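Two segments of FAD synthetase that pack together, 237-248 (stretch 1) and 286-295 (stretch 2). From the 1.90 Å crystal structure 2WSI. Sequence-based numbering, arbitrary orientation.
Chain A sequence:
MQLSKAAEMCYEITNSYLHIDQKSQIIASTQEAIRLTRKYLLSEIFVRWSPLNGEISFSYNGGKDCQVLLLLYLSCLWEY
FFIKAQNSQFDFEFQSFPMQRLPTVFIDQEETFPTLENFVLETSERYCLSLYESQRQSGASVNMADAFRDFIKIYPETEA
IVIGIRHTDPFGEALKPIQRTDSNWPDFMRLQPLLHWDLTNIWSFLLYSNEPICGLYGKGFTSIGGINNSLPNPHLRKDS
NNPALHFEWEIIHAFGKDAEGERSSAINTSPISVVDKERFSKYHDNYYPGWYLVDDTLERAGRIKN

Stretch 1 (237-248) RKDSNNPALHFE
Stretch 2 286-295: NYYPGWYLVD

The ring of Tyr288 is held between two residues of the other segment: Lys238 NZ lies 4.0 Å from the ring centroid of Tyr288 over one face, a cation-pi contact, and Pro243 CD lies 4.0 Å from that centroid over the opposite face, each 18° off the ring normal. The Tyr288 rotamer (chi1 -72°, chi2 -93°) carries the ring into this slot, and its OH makes a weak hydrogen bond to Asn242 OD1 (3.5 Å).

Both segments are largely irregular; they run in the same direction, pairing Arg237 with Tyr287 (CA to CA 4.5 Å, a single beta bridge) and Leu245 with Tyr292 (CA to CA 5.7 Å). At the first pair, Lys238 N donates to Asn286 O (2.8 Å, 162°). Asn286 ND2 adds a weak bond to Asp239 OD2 (3.1 Å), while, within its own segment, Asn241 ND2 donates a hydrogen bond to Arg237 O (3.0 Å, 169°).

Farther along, residues 290-292 form a 3-10 turn. Leu245 (chi1 t, chi2 p) sets CD1 over the Tyr292 ring, 4.3 Å from its centroid, and 3.8 Å from Trp291 CD1 at the indole edge. Phe247 (chi1 m) packs CZ against Val294 CG1 (3.6 Å). One water joins the backbones, donating to Ala244 O (3.2 Å) and Trp291 O (2.8 Å) and accepting from His246 N (2.9 Å).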

# COMPACT_ATOMS: atom_id res chain seq x y z
N ARG A 237 -16.22 15.75 -6.12
CA ARG A 237 -16.62 17.15 -5.92
C ARG A 237 -18.02 17.19 -5.29
O ARG A 237 -18.96 16.63 -5.82
CB ARG A 237 -16.60 17.87 -7.26
CG ARG A 237 -16.52 19.38 -7.19
CD ARG A 237 -16.03 19.94 -8.53
NE ARG A 237 -16.96 19.67 -9.63
CZ ARG A 237 -16.83 18.67 -10.52
NH1 ARG A 237 -15.81 17.81 -10.47
NH2 ARG A 237 -17.75 18.52 -11.47
N LYS A 238 -18.15 17.84 -4.14
CA LYS A 238 -19.37 17.71 -3.34
C LYS A 238 -20.61 18.34 -3.98
O LYS A 238 -21.70 17.79 -3.87
CB LYS A 238 -19.16 18.32 -1.96
CG LYS A 238 -18.30 17.48 -1.05
CD LYS A 238 -17.80 18.31 0.10
CE LYS A 238 -17.76 17.49 1.38
NZ LYS A 238 -19.14 17.11 1.81
N ASP A 239 -20.45 19.48 -4.63
CA ASP A 239 -21.62 20.19 -5.15
C ASP A 239 -22.20 19.52 -6.40
O ASP A 239 -23.21 19.98 -6.93
CB ASP A 239 -21.30 21.67 -5.41
CG ASP A 239 -20.04 21.87 -6.23
OD1 ASP A 239 -19.78 21.07 -7.17
OD2 ASP A 239 -19.31 22.86 -5.95
N SER A 240 -21.58 18.44 -6.86
CA SER A 240 -22.03 17.77 -8.07
C SER A 240 -22.03 16.24 -7.96
O SER A 240 -22.24 15.54 -8.96
CB SER A 240 -21.18 18.22 -9.26
OG SER A 240 -19.81 18.29 -8.92
N ASN A 241 -21.80 15.72 -6.76
CA ASN A 241 -21.86 14.28 -6.50
C ASN A 241 -22.29 14.04 -5.05
O ASN A 241 -21.98 14.83 -4.18
CB ASN A 241 -20.50 13.63 -6.71
CG ASN A 241 -19.95 13.84 -8.10
OD1 ASN A 241 -20.18 13.04 -9.01
ND2 ASN A 241 -19.16 14.91 -8.27
N ASN A 242 -23.00 12.94 -4.81
CA ASN A 242 -23.41 12.60 -3.45
C ASN A 242 -23.25 11.10 -3.19
O ASN A 242 -24.24 10.38 -3.01
CB ASN A 242 -24.86 13.02 -3.21
CG ASN A 242 -25.04 14.52 -3.19
OD1 ASN A 242 -24.57 15.21 -2.28
ND2 ASN A 242 -25.72 15.05 -4.21
N PRO A 243 -22.00 10.61 -3.15
CA PRO A 243 -21.81 9.17 -2.98
C PRO A 243 -22.11 8.69 -1.56
O PRO A 243 -21.88 9.41 -0.58
CB PRO A 243 -20.34 8.97 -3.33
CG PRO A 243 -19.68 10.25 -2.96
CD PRO A 243 -20.72 11.35 -3.16
N ALA A 244 -22.62 7.48 -1.45
CA ALA A 244 -22.85 6.86 -0.15
C ALA A 244 -21.53 6.38 0.45
O ALA A 244 -20.60 6.05 -0.28
CB ALA A 244 -23.81 5.70 -0.30
N LEU A 245 -21.45 6.31 1.77
CA LEU A 245 -20.31 5.67 2.42
C LEU A 245 -20.57 4.18 2.50
O LEU A 245 -21.62 3.75 3.00
CB LEU A 245 -20.07 6.24 3.80
CG LEU A 245 -18.90 5.66 4.60
CD1 LEU A 245 -17.57 5.89 3.87
CD2 LEU A 245 -18.87 6.30 5.97
N HIS A 246 -19.63 3.39 2.00
CA HIS A 246 -19.81 1.94 1.99
C HIS A 246 -19.00 1.23 3.06
O HIS A 246 -19.07 0.01 3.16
CB HIS A 246 -19.40 1.36 0.65
CG HIS A 246 -20.30 1.76 -0.46
ND1 HIS A 246 -21.58 1.27 -0.58
CD2 HIS A 246 -20.13 2.63 -1.49
CE1 HIS A 246 -22.15 1.81 -1.65
NE2 HIS A 246 -21.29 2.63 -2.21
N PHE A 247 -18.24 1.99 3.85
CA PHE A 247 -17.28 1.39 4.79
C PHE A 247 -17.55 1.82 6.22
O PHE A 247 -16.68 1.74 7.09
CB PHE A 247 -15.85 1.76 4.39
CG PHE A 247 -15.55 1.45 2.95
CD1 PHE A 247 -15.41 0.14 2.53
CD2 PHE A 247 -15.48 2.48 1.99
CE1 PHE A 247 -15.18 -0.16 1.19
CE2 PHE A 247 -15.23 2.19 0.64
CZ PHE A 247 -15.09 0.86 0.25
N GLU A 248 -18.78 2.23 6.49
CA GLU A 248 -19.12 2.68 7.83
C GLU A 248 -18.79 1.61 8.92
O GLU A 248 -18.29 1.96 9.98
CB GLU A 248 -20.60 3.09 7.87
CG GLU A 248 -21.13 3.39 9.26
CD GLU A 248 -20.66 4.73 9.81
OE1 GLU A 248 -19.71 5.32 9.23
OE2 GLU A 248 -21.22 5.18 10.83
N ASN A 286 -13.95 21.20 -1.13
CA ASN A 286 -15.13 20.84 -1.91
C ASN A 286 -15.13 19.38 -2.37
O ASN A 286 -15.80 19.05 -3.36
CB ASN A 286 -15.26 21.75 -3.13
CG ASN A 286 -16.61 21.57 -3.87
OD1 ASN A 286 -17.65 21.33 -3.24
ND2 ASN A 286 -16.58 21.68 -5.20
N TYR A 287 -14.37 18.51 -1.69
CA TYR A 287 -14.27 17.10 -2.10
C TYR A 287 -14.50 16.11 -0.95
O TYR A 287 -13.95 16.27 0.14
CB TYR A 287 -12.90 16.81 -2.71
CG TYR A 287 -12.66 17.49 -4.02
CD1 TYR A 287 -12.96 16.86 -5.22
CD2 TYR A 287 -12.14 18.78 -4.06
CE1 TYR A 287 -12.75 17.48 -6.45
CE2 TYR A 287 -11.91 19.42 -5.29
CZ TYR A 287 -12.23 18.76 -6.48
OH TYR A 287 -12.01 19.37 -7.70
N TYR A 288 -15.32 15.10 -1.22
CA TYR A 288 -15.41 13.94 -0.34
C TYR A 288 -14.07 13.20 -0.30
O TYR A 288 -13.33 13.20 -1.27
CB TYR A 288 -16.47 12.97 -0.85
CG TYR A 288 -17.90 13.44 -0.66
CD1 TYR A 288 -18.63 13.09 0.48
CD2 TYR A 288 -18.54 14.20 -1.63
CE1 TYR A 288 -19.94 13.50 0.65
CE2 TYR A 288 -19.86 14.62 -1.46
CZ TYR A 288 -20.55 14.27 -0.32
OH TYR A 288 -21.85 14.67 -0.14
N PRO A 289 -13.77 12.58 0.83
CA PRO A 289 -12.56 11.75 0.96
C PRO A 289 -12.54 10.64 -0.08
O PRO A 289 -13.59 10.22 -0.55
CB PRO A 289 -12.68 11.17 2.37
CG PRO A 289 -13.45 12.20 3.12
CD PRO A 289 -14.44 12.78 2.12
N GLY A 290 -11.34 10.17 -0.42
CA GLY A 290 -11.17 9.15 -1.45
C GLY A 290 -12.00 7.90 -1.23
O GLY A 290 -12.41 7.25 -2.18
N TRP A 291 -12.22 7.54 0.03
CA TRP A 291 -12.90 6.29 0.35
C TRP A 291 -14.41 6.37 0.07
O TRP A 291 -15.16 5.42 0.30
CB TRP A 291 -12.62 5.85 1.81
CG TRP A 291 -12.80 6.90 2.89
CD1 TRP A 291 -13.95 7.15 3.61
CD2 TRP A 291 -11.80 7.77 3.41
NE1 TRP A 291 -13.72 8.16 4.52
CE2 TRP A 291 -12.41 8.55 4.42
CE3 TRP A 291 -10.45 7.99 3.11
CZ2 TRP A 291 -11.72 9.53 5.13
CZ3 TRP A 291 -9.76 8.97 3.82
CH2 TRP A 291 -10.40 9.72 4.82
N TYR A 292 -14.84 7.51 -0.46
CA TYR A 292 -16.19 7.63 -1.02
C TYR A 292 -16.23 7.21 -2.49
O TYR A 292 -17.31 7.17 -3.09
CB TYR A 292 -16.73 9.07 -0.89
CG TYR A 292 -17.28 9.35 0.48
CD1 TYR A 292 -18.65 9.29 0.72
CD2 TYR A 292 -16.44 9.63 1.54
CE1 TYR A 292 -19.16 9.52 1.99
CE2 TYR A 292 -16.94 9.87 2.81
CZ TYR A 292 -18.29 9.82 3.03
OH TYR A 292 -18.75 10.04 4.29
N LEU A 293 -15.08 6.91 -3.07
CA LEU A 293 -15.08 6.32 -4.40
C LEU A 293 -14.90 4.79 -4.35
O LEU A 293 -13.95 4.28 -3.74
CB LEU A 293 -14.01 6.94 -5.28
CG LEU A 293 -14.13 6.45 -6.72
CD1 LEU A 293 -15.03 7.41 -7.49
CD2 LEU A 293 -12.79 6.33 -7.40
N VAL A 294 -15.83 4.06 -4.97
CA VAL A 294 -15.69 2.59 -5.05
C VAL A 294 -15.66 2.09 -6.48
O VAL A 294 -15.41 0.92 -6.72
CB VAL A 294 -16.80 1.83 -4.30
CG1 VAL A 294 -16.59 1.95 -2.80
CG2 VAL A 294 -18.22 2.27 -4.73
N ASP A 295 -15.89 2.99 -7.43
CA ASP A 295 -16.01 2.60 -8.83
C ASP A 295 -14.62 2.56 -9.40
O ASP A 295 -13.98 3.60 -9.62
CB ASP A 295 -16.90 3.61 -9.57
CG ASP A 295 -17.01 3.32 -11.05
OD1 ASP A 295 -16.39 2.32 -11.48
OD2 ASP A 295 -17.68 4.09 -11.78
O HOH W 1 -12.93 18.80 -10.10
O HOH W 2 -17.78 4.49 0.09